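EmGH1 (Erythrobacter marinus, PDB 5Z87) probably hydrolyses beta-glucosides, releasing their terminal glucose, as a two-chain beta-glucosidase of glycoside hydrolase family 3. Local coordinates at residues A484-D489 / E536-E541; L438-N443 / E566-L571. All coordinates share one frame; numbering follows the deposited sequence.

Contact 1 of 2, residues A484-D489 / E536-E541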
ATOM      1  N   ALA A 484     -28.165  -0.292 -16.599  1.00 32.31           N
ATOM      2  CA  ALA A 484     -28.234  -0.568 -15.173  1.00 36.81           C
ATOM      3  C   ALA A 484     -26.837  -0.878 -14.650  1.00 32.32           C
ATOM      4  O   ALA A 484     -26.011  -1.464 -15.356  1.00 27.72           O
ATOM      5  CB  ALA A 484     -29.174  -1.745 -14.874  1.00 28.52           C
ATOM      6  N   ILE A 485     -26.577  -0.469 -13.406  1.00 27.98           N
ATOM      7  CA  ILE A 485     -25.339  -0.822 -12.714  1.00 24.79           C
ATOM      8  C   ILE A 485     -25.547  -2.162 -12.022  1.00 26.92           C
ATOM      9  O   ILE A 485     -24.835  -3.143 -12.281  1.00 25.52           O
ATOM     10  CB  ILE A 485     -24.929   0.277 -11.715  1.00 26.76           C
ATOM     11  CG1 ILE A 485     -24.509   1.546 -12.467  1.00 17.12           C
ATOM     12  CG2 ILE A 485     -23.829  -0.220 -10.781  1.00 20.02           C
ATOM     13  CD1 ILE A 485     -24.330   2.763 -11.585  1.00 23.39           C
ATOM     14  N   THR A 486     -26.549  -2.219 -11.160  1.00 26.61           N
ATOM     15  CA  THR A 486     -26.905  -3.439 -10.458  1.00 33.16           C
ATOM     16  C   THR A 486     -28.264  -3.926 -10.944  1.00 34.62           C
ATOM     17  O   THR A 486     -29.140  -3.128 -11.286  1.00 35.08           O
ATOM     18  CB  THR A 486     -26.914  -3.202  -8.950  1.00 33.71           C
ATOM     19  OG1 THR A 486     -27.419  -1.885  -8.682  1.00 29.25           O
ATOM     20  CG2 THR A 486     -25.491  -3.299  -8.421  1.00 25.79           C
ATOM     21  N   ALA A 487     -28.422  -5.246 -11.005  1.00 41.53           N
ATOM     22  CA  ALA A 487     -29.649  -5.819 -11.538  1.00 40.09           C
ATOM     23  C   ALA A 487     -30.800  -5.617 -10.560  1.00 45.59           C
ATOM     24  O   ALA A 487     -30.636  -5.746  -9.344  1.00 44.65           O
ATOM     25  CB  ALA A 487     -29.461  -7.300 -11.844  1.00 43.97           C
ATOM     26  N   GLY A 488     -31.967  -5.278 -11.106  1.00 48.64           N
ATOM     27  CA  GLY A 488     -33.116  -4.943 -10.300  1.00 46.72           C
ATOM     28  C   GLY A 488     -33.136  -3.521  -9.787  1.00 48.76           C
ATOM     29  O   GLY A 488     -34.099  -3.138  -9.109  1.00 55.50           O
ATOM     30  N   ASP A 489     -32.106  -2.730 -10.077  1.00 50.00           N
ATOM     31  CA  ASP A 489     -32.057  -1.328  -9.675  1.00 47.21           C
ATOM     32  C   ASP A 489     -32.166  -0.485 -10.945  1.00 49.18           C
ATOM     33  O   ASP A 489     -31.178   0.037 -11.468  1.00 39.43           O
ATOM     34  CB  ASP A 489     -30.768  -1.016  -8.848  1.00 40.76           C
ATOM     35  CG  ASP A 489     -30.735  -1.767  -7.507  1.00 54.13           C
ATOM     36  OD1 ASP A 489     -31.762  -1.764  -6.783  1.00 54.20           O
ATOM     37  OD2 ASP A 489     -29.681  -2.364  -7.180  1.00 48.16           O
ATOM     38  N   GLU A 536     -24.960   2.555  -4.076  1.00 19.97           N
ATOM     39  CA  GLU A 536     -24.782   2.078  -2.715  1.00 21.50           C
ATOM     40  C   GLU A 536     -24.513   0.585  -2.655  1.00 20.43           C
ATOM     41  O   GLU A 536     -24.234   0.073  -1.571  1.00 26.68           O
ATOM     42  CB  GLU A 536     -26.023   2.449  -1.890  1.00 19.32           C
ATOM     43  CG  GLU A 536     -26.174   3.964  -1.648  1.00 22.80           C
ATOM     44  CD  GLU A 536     -26.818   4.739  -2.811  1.00 24.32           C
ATOM     45  OE1 GLU A 536     -27.031   5.964  -2.647  1.00 24.60           O
ATOM     46  OE2 GLU A 536     -27.104   4.143  -3.881  1.00 19.48           O
ATOM     47  N   SER A 537     -24.569  -0.117  -3.788  1.00 19.20           N
ATOM     48  CA  SER A 537     -24.099  -1.495  -3.856  1.00 24.65           C
ATOM     49  C   SER A 537     -22.663  -1.623  -4.373  1.00 24.68           C
ATOM     50  O   SER A 537     -21.987  -2.595  -4.031  1.00 27.09           O
ATOM     51  CB  SER A 537     -25.024  -2.334  -4.746  1.00 23.47           C
ATOM     52  OG  SER A 537     -26.183  -2.725  -4.048  1.00 28.72           O
ATOM     53  N   THR A 538     -22.166  -0.679  -5.180  1.00 24.58           N
ATOM     54  CA  THR A 538     -20.801  -0.818  -5.688  1.00 24.95           C
ATOM     55  C   THR A 538     -19.761  -0.161  -4.784  1.00 22.50           C
ATOM     56  O   THR A 538     -18.593  -0.568  -4.811  1.00 20.76           O
ATOM     57  CB  THR A 538     -20.695  -0.277  -7.121  1.00 17.88           C
ATOM     58  OG1 THR A 538     -21.061   1.105  -7.177  1.00 17.82           O
ATOM     59  CG2 THR A 538     -21.629  -1.074  -8.043  1.00 20.59           C
ATOM     60  N   ALA A 539     -20.159   0.825  -3.983  1.00 20.16           N
ATOM     61  CA  ALA A 539     -19.376   1.323  -2.856  1.00 19.15           C
ATOM     62  C   ALA A 539     -20.231   1.123  -1.612  1.00 25.91           C
ATOM     63  O   ALA A 539     -21.292   1.745  -1.475  1.00 23.27           O
ATOM     64  CB  ALA A 539     -18.995   2.795  -3.029  1.00 13.81           C
ATOM     65  N   ARG A 540     -19.802   0.232  -0.729  0.59 23.18           N
ATOM     66  CA  ARG A 540     -20.515   0.060   0.525  0.59 25.72           C
ATOM     67  C   ARG A 540     -19.566  -0.540   1.548  0.59 25.66           C
ATOM     68  O   ARG A 540     -18.479  -1.027   1.225  0.59 21.87           O
ATOM     69  CB  ARG A 540     -21.762  -0.815   0.362  0.59 25.60           C
ATOM     70  CG  ARG A 540     -21.475  -2.297   0.193  0.59 26.60           C
ATOM     71  CD  ARG A 540     -22.753  -3.121   0.248  0.59 29.20           C
ATOM     72  NE  ARG A 540     -23.592  -2.795   1.405  0.59 35.37           N
ATOM     73  CZ  ARG A 540     -24.859  -2.394   1.319  0.59 35.15           C
ATOM     74  NH1 ARG A 540     -25.437  -2.272   0.128  0.59 38.60           N
ATOM     75  NH2 ARG A 540     -25.551  -2.124   2.419  0.59 34.21           N
ATOM     76  N   GLU A 541     -20.004  -0.481   2.792  1.00 25.83           N
ATOM     77  CA  GLU A 541     -19.306  -1.108   3.898  1.00 26.14           C
ATOM     78  C   GLU A 541     -19.379  -2.627   3.758  1.00 26.10           C
ATOM     79  O   GLU A 541     -20.471  -3.196   3.697  1.00 26.93           O
ATOM     80  CB  GLU A 541     -19.945  -0.649   5.208  1.00 23.99           C
ATOM     81  CG  GLU A 541     -19.426  -1.325   6.470  1.00 26.11           C
ATOM     82  CD  GLU A 541     -20.155  -0.830   7.713  1.00 31.02           C
ATOM     83  OE1 GLU A 541     -21.118  -0.041   7.583  1.00 25.53           O
ATOM     84  OE2 GLU A 541     -19.767  -1.235   8.820  1.00 31.11           O
TER

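Contact 2 of 2, residues L438-N443 / E566-L571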
ATOM      1  N   LEU A 438     -32.906  14.848 -23.174  1.00 30.68           N
ATOM      2  CA  LEU A 438     -32.911  13.462 -22.720  1.00 32.90           C
ATOM      3  C   LEU A 438     -32.113  13.353 -21.423  1.00 37.36           C
ATOM      4  O   LEU A 438     -30.934  13.719 -21.388  1.00 35.12           O
ATOM      5  CB  LEU A 438     -32.303  12.540 -23.771  1.00 30.97           C
ATOM      6  CG  LEU A 438     -32.013  11.113 -23.291  1.00 33.04           C
ATOM      7  CD1 LEU A 438     -33.306  10.348 -23.020  1.00 34.88           C
ATOM      8  CD2 LEU A 438     -31.139  10.360 -24.274  1.00 26.78           C
ATOM      9  N   VAL A 439     -32.756  12.867 -20.364  1.00 35.26           N
ATOM     10  CA  VAL A 439     -32.096  12.555 -19.100  1.00 31.76           C
ATOM     11  C   VAL A 439     -31.973  11.041 -19.023  1.00 31.09           C
ATOM     12  O   VAL A 439     -32.986  10.336 -18.988  1.00 35.50           O
ATOM     13  CB  VAL A 439     -32.879  13.118 -17.901  1.00 35.70           C
ATOM     14  CG1 VAL A 439     -32.177  12.789 -16.589  1.00 35.06           C
ATOM     15  CG2 VAL A 439     -33.039  14.623 -18.041  1.00 27.94           C
ATOM     16  N   VAL A 440     -30.735  10.536 -19.009  1.00 27.38           N
ATOM     17  CA  VAL A 440     -30.465   9.119 -19.227  1.00 25.93           C
ATOM     18  C   VAL A 440     -29.344   8.645 -18.308  1.00 29.87           C
ATOM     19  O   VAL A 440     -28.396   9.385 -18.022  1.00 24.27           O
ATOM     20  CB  VAL A 440     -30.103   8.864 -20.707  1.00 26.22           C
ATOM     21  CG1 VAL A 440     -29.086   9.891 -21.159  1.00 22.29           C
ATOM     22  CG2 VAL A 440     -29.549   7.462 -20.911  1.00 17.06           C
ATOM     23  N   GLY A 441     -29.450   7.387 -17.862  1.00 25.00           N
ATOM     24  CA  GLY A 441     -28.405   6.752 -17.091  1.00 27.95           C
ATOM     25  C   GLY A 441     -28.904   6.033 -15.849  1.00 27.35           C
ATOM     26  O   GLY A 441     -30.016   6.268 -15.361  1.00 29.12           O
ATOM     27  N   PRO A 442     -28.075   5.141 -15.305  1.00 34.74           N
ATOM     28  CA  PRO A 442     -28.512   4.356 -14.138  1.00 27.68           C
ATOM     29  C   PRO A 442     -28.827   5.202 -12.913  1.00 28.81           C
ATOM     30  O   PRO A 442     -29.605   4.758 -12.062  1.00 26.22           O
ATOM     31  CB  PRO A 442     -27.332   3.410 -13.888  1.00 25.03           C
ATOM     32  CG  PRO A 442     -26.147   4.119 -14.484  1.00 25.75           C
ATOM     33  CD  PRO A 442     -26.688   4.836 -15.695  1.00 33.35           C
ATOM     34  N   ASN A 443     -28.298   6.420 -12.807  1.00 25.00           N
ATOM     35  CA  ASN A 443     -28.549   7.253 -11.639  1.00 29.88           C
ATOM     36  C   ASN A 443     -29.409   8.472 -11.950  1.00 29.92           C
ATOM     37  O   ASN A 443     -29.308   9.492 -11.264  1.00 30.23           O
ATOM     38  CB  ASN A 443     -27.229   7.676 -11.000  1.00 27.72           C
ATOM     39  CG  ASN A 443     -26.482   6.499 -10.424  1.00 30.09           C
ATOM     40  OD1 ASN A 443     -27.075   5.436 -10.196  1.00 26.28           O
ATOM     41  ND2 ASN A 443     -25.173   6.657 -10.219  1.00 25.22           N
ATOM     42  N   GLU A 566     -20.248   6.605 -24.627  1.00 25.01           N
ATOM     43  CA  GLU A 566     -19.699   6.781 -25.966  1.00 36.05           C
ATOM     44  C   GLU A 566     -20.779   6.654 -27.041  1.00 35.63           C
ATOM     45  O   GLU A 566     -20.710   7.344 -28.067  1.00 33.32           O
ATOM     46  CB  GLU A 566     -18.570   5.779 -26.199  1.00 34.80           C
ATOM     47  CG  GLU A 566     -17.475   5.868 -25.149  1.00 32.75           C
ATOM     48  CD  GLU A 566     -16.269   5.026 -25.499  1.00 42.32           C
ATOM     49  OE1 GLU A 566     -16.185   3.860 -25.032  1.00 44.18           O
ATOM     50  OE2 GLU A 566     -15.411   5.534 -26.252  1.00 39.73           O
ATOM     51  N   ALA A 567     -21.790   5.803 -26.818  1.00 35.76           N
ATOM     52  CA  ALA A 567     -22.868   5.671 -27.795  1.00 32.00           C
ATOM     53  C   ALA A 567     -23.636   6.973 -27.936  1.00 35.29           C
ATOM     54  O   ALA A 567     -24.002   7.365 -29.049  1.00 42.17           O
ATOM     55  CB  ALA A 567     -23.812   4.536 -27.407  1.00 21.64           C
ATOM     56  N   LEU A 568     -23.885   7.662 -26.822  1.00 35.99           N
ATOM     57  CA  LEU A 568     -24.621   8.923 -26.868  1.00 29.85           C
ATOM     58  C   LEU A 568     -23.752  10.055 -27.393  1.00 37.10           C
ATOM     59  O   LEU A 568     -24.239  10.941 -28.113  1.00 29.16           O
ATOM     60  CB  LEU A 568     -25.163   9.270 -25.476  1.00 23.71           C
ATOM     61  CG  LEU A 568     -26.211   8.292 -24.925  1.00 33.00           C
ATOM     62  CD1 LEU A 568     -26.580   8.604 -23.472  1.00 22.17           C
ATOM     63  CD2 LEU A 568     -27.472   8.290 -25.811  1.00 27.49           C
ATOM     64  N   LEU A 569     -22.465  10.044 -27.036  1.00 31.66           N
ATOM     65  CA  LEU A 569     -21.579  11.110 -27.475  1.00 30.90           C
ATOM     66  C   LEU A 569     -21.405  11.093 -28.988  1.00 25.51           C
ATOM     67  O   LEU A 569     -21.291  12.155 -29.612  1.00 37.17           O
ATOM     68  CB  LEU A 569     -20.230  10.987 -26.756  1.00 34.29           C
ATOM     69  CG  LEU A 569     -20.239  11.426 -25.285  1.00 32.52           C
ATOM     70  CD1 LEU A 569     -19.005  10.936 -24.546  1.00 30.98           C
ATOM     71  CD2 LEU A 569     -20.368  12.922 -25.165  1.00 30.27           C
ATOM     72  N   ALA A 570     -21.431   9.909 -29.592  1.00 28.77           N
ATOM     73  CA  ALA A 570     -21.233   9.798 -31.031  1.00 37.32           C
ATOM     74  C   ALA A 570     -22.342  10.482 -31.825  1.00 38.77           C
ATOM     75  O   ALA A 570     -22.154  10.764 -33.011  1.00 44.36           O
ATOM     76  CB  ALA A 570     -21.124   8.324 -31.422  1.00 24.16           C
ATOM     77  N   LEU A 571     -23.483  10.764 -31.192  1.00 33.54           N
ATOM     78  CA  LEU A 571     -24.584  11.448 -31.854  1.00 35.32           C
ATOM     79  C   LEU A 571     -24.285  12.919 -32.131  1.00 39.64           C
ATOM     80  O   LEU A 571     -24.982  13.536 -32.944  1.00 44.88           O
ATOM     81  CB  LEU A 571     -25.854  11.326 -31.009  1.00 36.04           C
ATOM     82  CG  LEU A 571     -26.252   9.894 -30.634  1.00 37.93           C
ATOM     83  CD1 LEU A 571     -27.647   9.839 -30.030  1.00 27.34           C
ATOM     84  CD2 LEU A 571     -26.144   8.960 -31.825  1.00 32.19           C
TER

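Contact 1 of 2, residues A484-D489 / E536-E541
Thr486, which packs against Ser537 through its methyl, also holds the flat carboxylate of Asp489: Thr486 OG1 donates to Asp489 OD2 at 2.8 Å, on the lone pair turned away from the other oxygen. With chi1 at 37°, OG1 stands between the backbone N and the carbonyl carbon, while CG2 lies beside the N and reaches Ser537 CB at 3.8 Å. The same hydroxyl bonds to the side-chain amide of Asn535, so a valine in its place is likely to leave both the Asp489 carboxylate and the Asn535 amide without this mate. Backbone geometry supports the grip, because Thr486 to Asp489 form a type II beta turn, closed by Asp489 N to Thr486 O at 3.2 Å, with Gly488 at positive phi.

The tightest touch is purely methyl: Ile485 CG2 meets Thr538 CG2 at 3.6 Å, the two side chains crossing at about a right angle. Thr538 OG1 bonds to the backbone N of Asn535, and the nearest atom of the Thr538 side chain lies about 3 Å from a bound magnesium ion. Phe653 of the second subunit packs on both Thr486 and Thr538, bringing the dimer partner against this buried spot. In the family 3 C-terminal domain, two loops meet here: one joins strand 476-480 to helix 508-522, the other strand 527-533 to helix 561-569.

Contact 2 of 2, residues L438-N443 / E566-L571
Leu568, the residue that meets Val440 and Leu438, lies on helix 561-569; within 566-571 the shortest polar bond is the backbone one from Ala570 N to Glu566 O, 3.1 Å. One residue further on, Leu571 N bonds to Leu568 O at 3.2 Å. Across the contact everything is apolar. Leu568 and Val440 reach toward each other tip to tip, and Leu568 CD1 touches both prongs of the valine fork, Val440 CG1 at 3.6 Å and Val440 CG2 more loosely at 4.1 Å. Val440 has CG1 between its N and carbonyl carbon (chi1 47°), which presents that prong to the leucine.

This is helix-on-sheet packing in an alpha/beta domain: helix 561-569 is the crossover of a beta-alpha-beta unit linking the parallel neighbours 527-533 and 574-580. Leu568 also lies on Ile528 and Met530 of strand 527-533, and so extends over that strand to the next one, 436-440. Strand alternation turns Leu438 to the same face as Val440, where Leu438 CD2 grazes Leu568 CD2 at 4.5 Å. Helix 508-522 packs against both segments, Ala522 touching Leu438, and Ile515 and Val519 touching Ala567.

How the contacts relate
Both contacts belong to the C-terminal domain, their centres about 19 Å apart, and they meet where strand 436-440 runs out into 441-443. There Ile485 CG1 of contact 1 packs on Pro442 CG of contact 2 at 3.7 Å, and Ile485 CD1 comes within 4.1 Å of Asn443 OD1. Along the chain, 484-489 and 536-541 both fall between the two segments of contact 2. The touching residues of both contacts lie away from the ligand pocket, which is occupied by dithiothreitol. Segment 536-541 nevertheless runs on to that pocket through Glu541, one of its residues, though Glu541 CB is still 15.0 Å from Thr486 CG2.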